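Local coordinates for malonyl CoA-acyl carrier protein transacylase (Synechocystis sp. PCC 6803 substr. Kazusa, PDB 4RR5) that transfers the malonyl group from malonyl-CoA to holo-acyl carrier protein, supplying malonyl-ACP for fatty acid biosynthesis, at residues A[3-8]-A[73-78]; A[214-219]-A[249-254]. All coordinates share one frame; numbering follows the deposited sequence.

Contact 1: residues A[3-8]-A[73-78]; sequences TAWVFP and LLRDKG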
ATOM      1  N   THR A   3      12.315  10.335  11.114  1.00 37.14           N
ATOM      2  CA  THR A   3      10.899  10.097  10.831  1.00 38.05           C
ATOM      3  C   THR A   3      10.686   9.281   9.557  1.00 33.68           C
ATOM      4  O   THR A   3      11.255   9.576   8.500  1.00 32.10           O
ATOM      5  CB  THR A   3      10.076  11.424  10.723  1.00 31.73           C
ATOM      6  OG1 THR A   3      10.227  12.207  11.916  1.00 34.25           O
ATOM      7  CG2 THR A   3       8.610  11.117  10.578  1.00 31.39           C
ATOM      8  N   ALA A   4       9.867   8.238   9.694  1.00 31.54           N
ATOM      9  CA  ALA A   4       9.359   7.463   8.565  1.00 30.57           C
ATOM     10  C   ALA A   4       8.009   8.008   8.056  1.00 28.09           C
ATOM     11  O   ALA A   4       7.133   8.363   8.857  1.00 26.48           O
ATOM     12  CB  ALA A   4       9.217   6.019   8.968  1.00 26.09           C
ATOM     13  N   TRP A   5       7.851   8.100   6.736  1.00 23.84           N
ATOM     14  CA  TRP A   5       6.528   8.318   6.142  1.00 22.74           C
ATOM     15  C   TRP A   5       6.085   7.015   5.521  1.00 22.30           C
ATOM     16  O   TRP A   5       6.790   6.470   4.675  1.00 26.22           O
ATOM     17  CB  TRP A   5       6.527   9.408   5.077  1.00 22.97           C
ATOM     18  CG  TRP A   5       6.878  10.780   5.544  1.00 24.55           C
ATOM     19  CD1 TRP A   5       7.168  11.174   6.821  1.00 26.73           C
ATOM     20  CD2 TRP A   5       6.997  11.950   4.728  1.00 24.84           C
ATOM     21  NE1 TRP A   5       7.456  12.518   6.848  1.00 26.60           N
ATOM     22  CE2 TRP A   5       7.365  13.016   5.574  1.00 27.87           C
ATOM     23  CE3 TRP A   5       6.818  12.203   3.366  1.00 25.08           C
ATOM     24  CZ2 TRP A   5       7.557  14.313   5.098  1.00 26.45           C
ATOM     25  CZ3 TRP A   5       7.012  13.489   2.896  1.00 23.55           C
ATOM     26  CH2 TRP A   5       7.379  14.525   3.759  1.00 25.50           C
ATOM     27  N   VAL A   6       4.939   6.498   5.953  1.00 22.83           N
ATOM     28  CA  VAL A   6       4.422   5.248   5.410  1.00 24.84           C
ATOM     29  C   VAL A   6       3.066   5.475   4.747  1.00 19.93           C
ATOM     30  O   VAL A   6       2.230   6.220   5.261  1.00 21.20           O
ATOM     31  CB  VAL A   6       4.318   4.146   6.498  1.00 22.09           C
ATOM     32  CG1 VAL A   6       5.678   3.860   7.069  1.00 20.63           C
ATOM     33  CG2 VAL A   6       3.357   4.547   7.604  1.00 20.07           C
ATOM     34  N   PHE A   7       2.864   4.827   3.602  1.00 18.63           N
ATOM     35  CA  PHE A   7       1.692   5.084   2.767  1.00 20.77           C
ATOM     36  C   PHE A   7       0.691   3.916   2.725  1.00 19.75           C
ATOM     37  O   PHE A   7       1.028   2.799   2.347  1.00 20.21           O
ATOM     38  CB  PHE A   7       2.161   5.470   1.362  1.00 17.64           C
ATOM     39  CG  PHE A   7       2.960   6.760   1.335  1.00 18.89           C
ATOM     40  CD1 PHE A   7       4.326   6.763   1.646  1.00 25.70           C
ATOM     41  CD2 PHE A   7       2.345   7.972   1.052  1.00 18.84           C
ATOM     42  CE1 PHE A   7       5.072   7.960   1.654  1.00 21.54           C
ATOM     43  CE2 PHE A   7       3.076   9.176   1.053  1.00 20.42           C
ATOM     44  CZ  PHE A   7       4.438   9.171   1.357  1.00 20.30           C
ATOM     45  N   PRO A   8      -0.559   4.176   3.135  1.00 18.12           N
ATOM     46  CA  PRO A   8      -1.538   3.090   3.183  1.00 20.30           C
ATOM     47  C   PRO A   8      -2.035   2.652   1.801  1.00 23.43           C
ATOM     48  O   PRO A   8      -2.027   3.423   0.843  1.00 24.90           O
ATOM     49  CB  PRO A   8      -2.675   3.692   4.011  1.00 18.02           C
ATOM     50  CG  PRO A   8      -2.585   5.155   3.733  1.00 23.16           C
ATOM     51  CD  PRO A   8      -1.117   5.449   3.632  1.00 20.57           C
ATOM     52  N   LEU A  73       2.384  18.374   0.303  1.00 24.44           N
ATOM     53  CA  LEU A  73       1.898  19.329   1.292  1.00 25.54           C
ATOM     54  C   LEU A  73       2.809  19.344   2.524  1.00 27.47           C
ATOM     55  O   LEU A  73       3.145  20.409   3.038  1.00 25.77           O
ATOM     56  CB  LEU A  73       0.459  19.012   1.685  1.00 22.59           C
ATOM     57  CG  LEU A  73      -0.542  19.375   0.589  1.00 20.84           C
ATOM     58  CD1 LEU A  73      -1.931  18.910   0.974  1.00 20.22           C
ATOM     59  CD2 LEU A  73      -0.504  20.871   0.321  1.00 17.88           C
ATOM     60  N   LEU A  74       3.208  18.154   2.970  1.00 26.24           N
ATOM     61  CA  LEU A  74       4.186  17.996   4.042  1.00 26.62           C
ATOM     62  C   LEU A  74       5.513  18.683   3.712  1.00 28.88           C
ATOM     63  O   LEU A  74       6.062  19.426   4.529  1.00 28.36           O
ATOM     64  CB  LEU A  74       4.414  16.513   4.324  1.00 22.57           C
ATOM     65  CG  LEU A  74       3.296  15.916   5.161  1.00 29.79           C
ATOM     66  CD1 LEU A  74       3.280  14.382   5.080  1.00 30.33           C
ATOM     67  CD2 LEU A  74       3.415  16.417   6.607  1.00 25.48           C
ATOM     68  N   ARG A  75       6.011  18.444   2.503  1.00 27.75           N
ATOM     69  CA  ARG A  75       7.228  19.099   2.041  1.00 29.85           C
ATOM     70  C   ARG A  75       7.104  20.613   2.092  1.00 35.94           C
ATOM     71  O   ARG A  75       7.972  21.291   2.641  1.00 43.39           O
ATOM     72  CB  ARG A  75       7.586  18.641   0.631  1.00 24.16           C
ATOM     73  CG  ARG A  75       8.120  17.207   0.609  1.00 27.47           C
ATOM     74  CD  ARG A  75       8.890  16.890  -0.658  1.00 25.67           C
ATOM     75  NE  ARG A  75       9.432  15.539  -0.609  1.00 32.81           N
ATOM     76  CZ  ARG A  75      10.504  15.185   0.098  1.00 31.47           C
ATOM     77  NH1 ARG A  75      11.166  16.083   0.820  1.00 31.75           N
ATOM     78  NH2 ARG A  75      10.911  13.929   0.084  1.00 29.51           N
ATOM     79  N   ASP A  76       6.012  21.139   1.551  1.00 35.43           N
ATOM     80  CA  ASP A  76       5.771  22.573   1.560  1.00 33.70           C
ATOM     81  C   ASP A  76       5.801  23.173   2.971  1.00 34.60           C
ATOM     82  O   ASP A  76       6.285  24.289   3.161  1.00 39.40           O
ATOM     83  CB  ASP A  76       4.434  22.880   0.893  1.00 35.94           C
ATOM     84  CG  ASP A  76       4.355  24.304   0.386  1.00 36.12           C
ATOM     85  OD1 ASP A  76       5.112  24.637  -0.555  1.00 29.28           O
ATOM     86  OD2 ASP A  76       3.542  25.083   0.931  1.00 33.44           O
ATOM     87  N   LYS A  77       5.300  22.438   3.958  1.00 32.83           N
ATOM     88  CA  LYS A  77       5.368  22.885   5.349  1.00 29.05           C
ATOM     89  C   LYS A  77       6.781  22.752   5.935  1.00 35.88           C
ATOM     90  O   LYS A  77       7.019  23.121   7.079  1.00 34.92           O
ATOM     91  CB  LYS A  77       4.386  22.107   6.216  1.00 29.58           C
ATOM     92  CG  LYS A  77       2.932  22.268   5.825  1.00 33.84           C
ATOM     93  CD  LYS A  77       1.997  21.884   6.977  1.00 40.63           C
ATOM     94  CE  LYS A  77       2.139  22.831   8.171  1.00 42.73           C
ATOM     95  NZ  LYS A  77       0.884  23.604   8.425  1.00 39.93           N
ATOM     96  N   GLY A  78       7.718  22.212   5.160  1.00 35.80           N
ATOM     97  CA  GLY A  78       9.079  22.050   5.638  1.00 35.49           C
ATOM     98  C   GLY A  78       9.481  20.657   6.113  1.00 40.95           C
ATOM     99  O   GLY A  78      10.668  20.351   6.187  1.00 42.62           O
TER

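Contact 2: residues A[214-219]-A[249-254]; sequences PVLSNV and VNLGEI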
ATOM      1  N   PRO A 214      16.025   6.375   2.035  1.00 39.64           N
ATOM      2  CA  PRO A 214      15.848   4.920   1.967  1.00 34.11           C
ATOM      3  C   PRO A 214      14.393   4.502   1.791  1.00 36.69           C
ATOM      4  O   PRO A 214      13.522   4.978   2.524  1.00 36.67           O
ATOM      5  CB  PRO A 214      16.382   4.434   3.322  1.00 36.63           C
ATOM      6  CG  PRO A 214      17.358   5.471   3.727  1.00 41.71           C
ATOM      7  CD  PRO A 214      16.790   6.779   3.228  1.00 40.56           C
ATOM      8  N   VAL A 215      14.153   3.624   0.818  1.00 34.15           N
ATOM      9  CA  VAL A 215      12.865   2.972   0.626  1.00 29.99           C
ATOM     10  C   VAL A 215      12.918   1.555   1.174  1.00 29.72           C
ATOM     11  O   VAL A 215      13.836   0.802   0.834  1.00 30.81           O
ATOM     12  CB  VAL A 215      12.487   2.916  -0.872  1.00 33.21           C
ATOM     13  CG1 VAL A 215      11.027   2.467  -1.067  1.00 20.24           C
ATOM     14  CG2 VAL A 215      12.766   4.259  -1.540  1.00 27.42           C
ATOM     15  N   LEU A 216      11.955   1.182   2.015  1.00 26.08           N
ATOM     16  CA  LEU A 216      11.837  -0.217   2.442  1.00 27.41           C
ATOM     17  C   LEU A 216      10.712  -0.916   1.678  1.00 25.66           C
ATOM     18  O   LEU A 216       9.536  -0.711   1.961  1.00 22.32           O
ATOM     19  CB  LEU A 216      11.599  -0.329   3.954  1.00 23.50           C
ATOM     20  CG  LEU A 216      12.763   0.039   4.886  1.00 24.67           C
ATOM     21  CD1 LEU A 216      13.134   1.524   4.833  1.00 22.97           C
ATOM     22  CD2 LEU A 216      12.444  -0.375   6.311  1.00 29.21           C
ATOM     23  N   SER A 217      11.081  -1.763   0.722  1.00 23.95           N
ATOM     24  CA  SER A 217      10.092  -2.366  -0.160  1.00 24.58           C
ATOM     25  C   SER A 217       9.376  -3.618   0.381  1.00 28.85           C
ATOM     26  O   SER A 217       9.933  -4.385   1.169  1.00 27.43           O
ATOM     27  CB  SER A 217      10.757  -2.684  -1.480  1.00 21.50           C
ATOM     28  OG  SER A 217      11.445  -1.533  -1.929  1.00 22.82           O
ATOM     29  N   ASN A 218       8.135  -3.813  -0.074  1.00 23.63           N
ATOM     30  CA  ASN A 218       7.259  -4.870   0.415  1.00 24.24           C
ATOM     31  C   ASN A 218       7.860  -6.275   0.395  1.00 22.96           C
ATOM     32  O   ASN A 218       7.706  -7.028   1.358  1.00 24.95           O
ATOM     33  CB  ASN A 218       5.946  -4.900  -0.397  1.00 29.66           C
ATOM     34  CG  ASN A 218       4.983  -3.770  -0.038  1.00 26.84           C
ATOM     35  OD1 ASN A 218       3.915  -3.652  -0.640  1.00 23.73           O
ATOM     36  ND2 ASN A 218       5.361  -2.929   0.927  1.00 25.55           N
ATOM     37  N   VAL A 219       8.498  -6.656  -0.708  1.00 21.59           N
ATOM     38  CA  VAL A 219       9.040  -8.013  -0.793  1.00 27.82           C
ATOM     39  C   VAL A 219      10.380  -8.166  -0.071  1.00 29.20           C
ATOM     40  O   VAL A 219      10.813  -9.285   0.191  1.00 28.58           O
ATOM     41  CB  VAL A 219       9.227  -8.483  -2.256  1.00 27.50           C
ATOM     42  CG1 VAL A 219       7.875  -8.649  -2.939  1.00 26.45           C
ATOM     43  CG2 VAL A 219      10.150  -7.535  -3.036  1.00 22.33           C
ATOM     44  N   VAL A 249       9.597  -3.273  12.049  1.00 36.28           N
ATOM     45  CA  VAL A 249      10.716  -3.669  12.893  1.00 32.36           C
ATOM     46  C   VAL A 249      12.027  -3.098  12.369  1.00 36.15           C
ATOM     47  O   VAL A 249      12.850  -2.607  13.150  1.00 41.88           O
ATOM     48  CB  VAL A 249      10.844  -5.202  12.989  1.00 34.87           C
ATOM     49  CG1 VAL A 249      11.981  -5.577  13.924  1.00 35.49           C
ATOM     50  CG2 VAL A 249       9.539  -5.824  13.457  1.00 28.97           C
ATOM     51  N   ASN A 250      12.215  -3.163  11.049  1.00 33.39           N
ATOM     52  CA  ASN A 250      13.417  -2.625  10.409  1.00 31.44           C
ATOM     53  C   ASN A 250      13.553  -1.136  10.628  1.00 38.97           C
ATOM     54  O   ASN A 250      14.656  -0.616  10.802  1.00 39.94           O
ATOM     55  CB  ASN A 250      13.410  -2.908   8.915  1.00 26.54           C
ATOM     56  CG  ASN A 250      13.646  -4.366   8.605  1.00 35.01           C
ATOM     57  OD1 ASN A 250      13.575  -5.220   9.491  1.00 37.35           O
ATOM     58  ND2 ASN A 250      13.924  -4.666   7.341  1.00 32.46           N
ATOM     59  N   LEU A 251      12.411  -0.458  10.600  1.00 42.63           N
ATOM     60  CA  LEU A 251      12.350   0.973  10.820  1.00 39.00           C
ATOM     61  C   LEU A 251      12.838   1.293  12.212  1.00 42.47           C
ATOM     62  O   LEU A 251      13.830   2.003  12.377  1.00 41.37           O
ATOM     63  CB  LEU A 251      10.928   1.489  10.631  1.00 37.67           C
ATOM     64  CG  LEU A 251      10.447   1.636   9.191  1.00 35.23           C
ATOM     65  CD1 LEU A 251       9.042   2.225   9.180  1.00 27.66           C
ATOM     66  CD2 LEU A 251      11.421   2.501   8.408  1.00 33.31           C
ATOM     67  N   GLY A 252      12.136   0.748  13.206  1.00 44.29           N
ATOM     68  CA  GLY A 252      12.455   0.961  14.606  1.00 42.97           C
ATOM     69  C   GLY A 252      13.906   0.684  14.957  1.00 47.54           C
ATOM     70  O   GLY A 252      14.450   1.283  15.886  1.00 50.55           O
ATOM     71  N   GLU A 253      14.550  -0.194  14.195  1.00 45.06           N
ATOM     72  CA  GLU A 253      15.903  -0.622  14.528  1.00 46.03           C
ATOM     73  C   GLU A 253      17.003   0.034  13.692  1.00 44.48           C
ATOM     74  O   GLU A 253      18.161   0.066  14.112  1.00 45.76           O
ATOM     75  CB  GLU A 253      15.995  -2.147  14.418  1.00 48.59           C
ATOM     76  CG  GLU A 253      15.135  -2.851  15.469  1.00 55.65           C
ATOM     77  CD  GLU A 253      15.457  -4.324  15.621  1.00 60.27           C
ATOM     78  OE1 GLU A 253      15.656  -5.012  14.593  1.00 65.68           O
ATOM     79  OE2 GLU A 253      15.521  -4.790  16.780  1.00 64.91           O
ATOM     80  N   ILE A 254      16.674   0.565  12.522  1.00 42.50           N
ATOM     81  CA  ILE A 254      17.706   1.279  11.776  1.00 46.42           C
ATOM     82  C   ILE A 254      17.807   2.730  12.250  1.00 44.72           C
ATOM     83  O   ILE A 254      18.678   3.473  11.790  1.00 41.56           O
ATOM     84  CB  ILE A 254      17.470   1.266  10.244  1.00 44.78           C
ATOM     85  CG1 ILE A 254      16.117   1.898   9.889  1.00 43.47           C
ATOM     86  CG2 ILE A 254      17.597  -0.137   9.696  1.00 40.33           C
ATOM     87  CD1 ILE A 254      15.891   2.066   8.398  1.00 38.26           C
TER

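Contact 1: residues A[3-8]-A[73-78]
Trp5 of strand 3-7 reaches out to Leu74 in the last turn of helix 56-76, and the two backbones stay well apart: the nearest pair of alpha carbons, Trp5 CA and Leu74 CA, is separated by 10.2 Å. Beyond the helix, Gly78 takes a positive phi of 101° in a Schellman motif, to which the hydrogen bond from Gly78 N to Arg75 O, 2.7 Å, belongs. The gap is bridged by the indole. With CG anti to its carbonyl carbon (chi1 -63°), Trp5 extends its six-membered ring toward the helix, and CH2 meets Leu74 CB at 3.6 Å. From there the leucine bends over one face of the indole; its CD1 lies 4.2 Å from the centroid of the Trp5 six-membered ring and only 5° off the normal, a CH-pi contact. Arg75 approaches differently, laying CG near the ring plane at the edge, 4.2 Å from Trp5 CH2, while its NH2 hydrogen-bonds to Ala97 O. The Trp5 ring also meets that of Trp260, on the neighbouring strand 258-262, with nearly parallel planes. Strand and helix end are thus joined here by dispersion and CH-pi forces, the arginine contributing its aliphatic stem while its charged end is hydrogen-bonded to a carbonyl.

Contact 2: residues A[214-219]-A[249-254]
Leu216 packs against Leu251 and Asn250 in the alpha/beta acyltransferase domain of the FabD family, joining the weakly bonded strand 215-217 to helix 244-254. The nearest alpha carbons, Leu216 CA and Asn250 CA, are 8.5 Å apart, and side chains fill the interval. Apolar contact dominates. Leu216 holds CG anti to its carbonyl carbon (chi1 -70°), which carries the branched end toward the helix; CD2 leads, and CD1 lies to the side. The side chain runs aslant to that of Leu251. Leu251 swings its branched end toward the strand, although its CB does not point there, and its CD2 lies 4.1 Å from Leu216 CD1. Asn250 joins this apolar patch through its beta carbon, which stands 3.8 Å from Leu216 CD2. Nearby, Pro223 touches Leu216 and Ile254, and Tyr83 touches Leu251 and Ile254, continuing the packing between strand and helix. The side-chain polar interaction leads outward: Asn250 ND2 donates a hydrogen bond to Pro221 O, so its amide is tied to the chain just beyond segment 214-219. Within the helix, Ile254 N donates to Asn250 O at 2.9 Å. At the meeting of the leucines, Leu216 CD2 and Leu251 CD2 approach to 3.7 Å.

Contact 1 closes before contact 2 opens along the chain, and their centres lie 16 Å apart within one acyltransferase domain. Strand 3-7, an inner strand of the parallel sheet with order 83-86, 3-7, 258-262, 280-284, connects them: Leu251 CD1 of contact 2 packs on Ala4 CB at 3.8 Å, and more loosely on Val6 CG1. The two helices therefore pack on opposite faces of strand 3-7, helix 56-76 through Trp5 and helix 244-254 through Ala4 and Val6. Segment 214-219 adds backbone hydrogen bonds to Val84 of strand 83-86, an outermost strand of the four. Both contacts lie away from the probable catalytic Ser88 and His188, yet Asn218 OD1 accepts a hydrogen bond from Ser88 N.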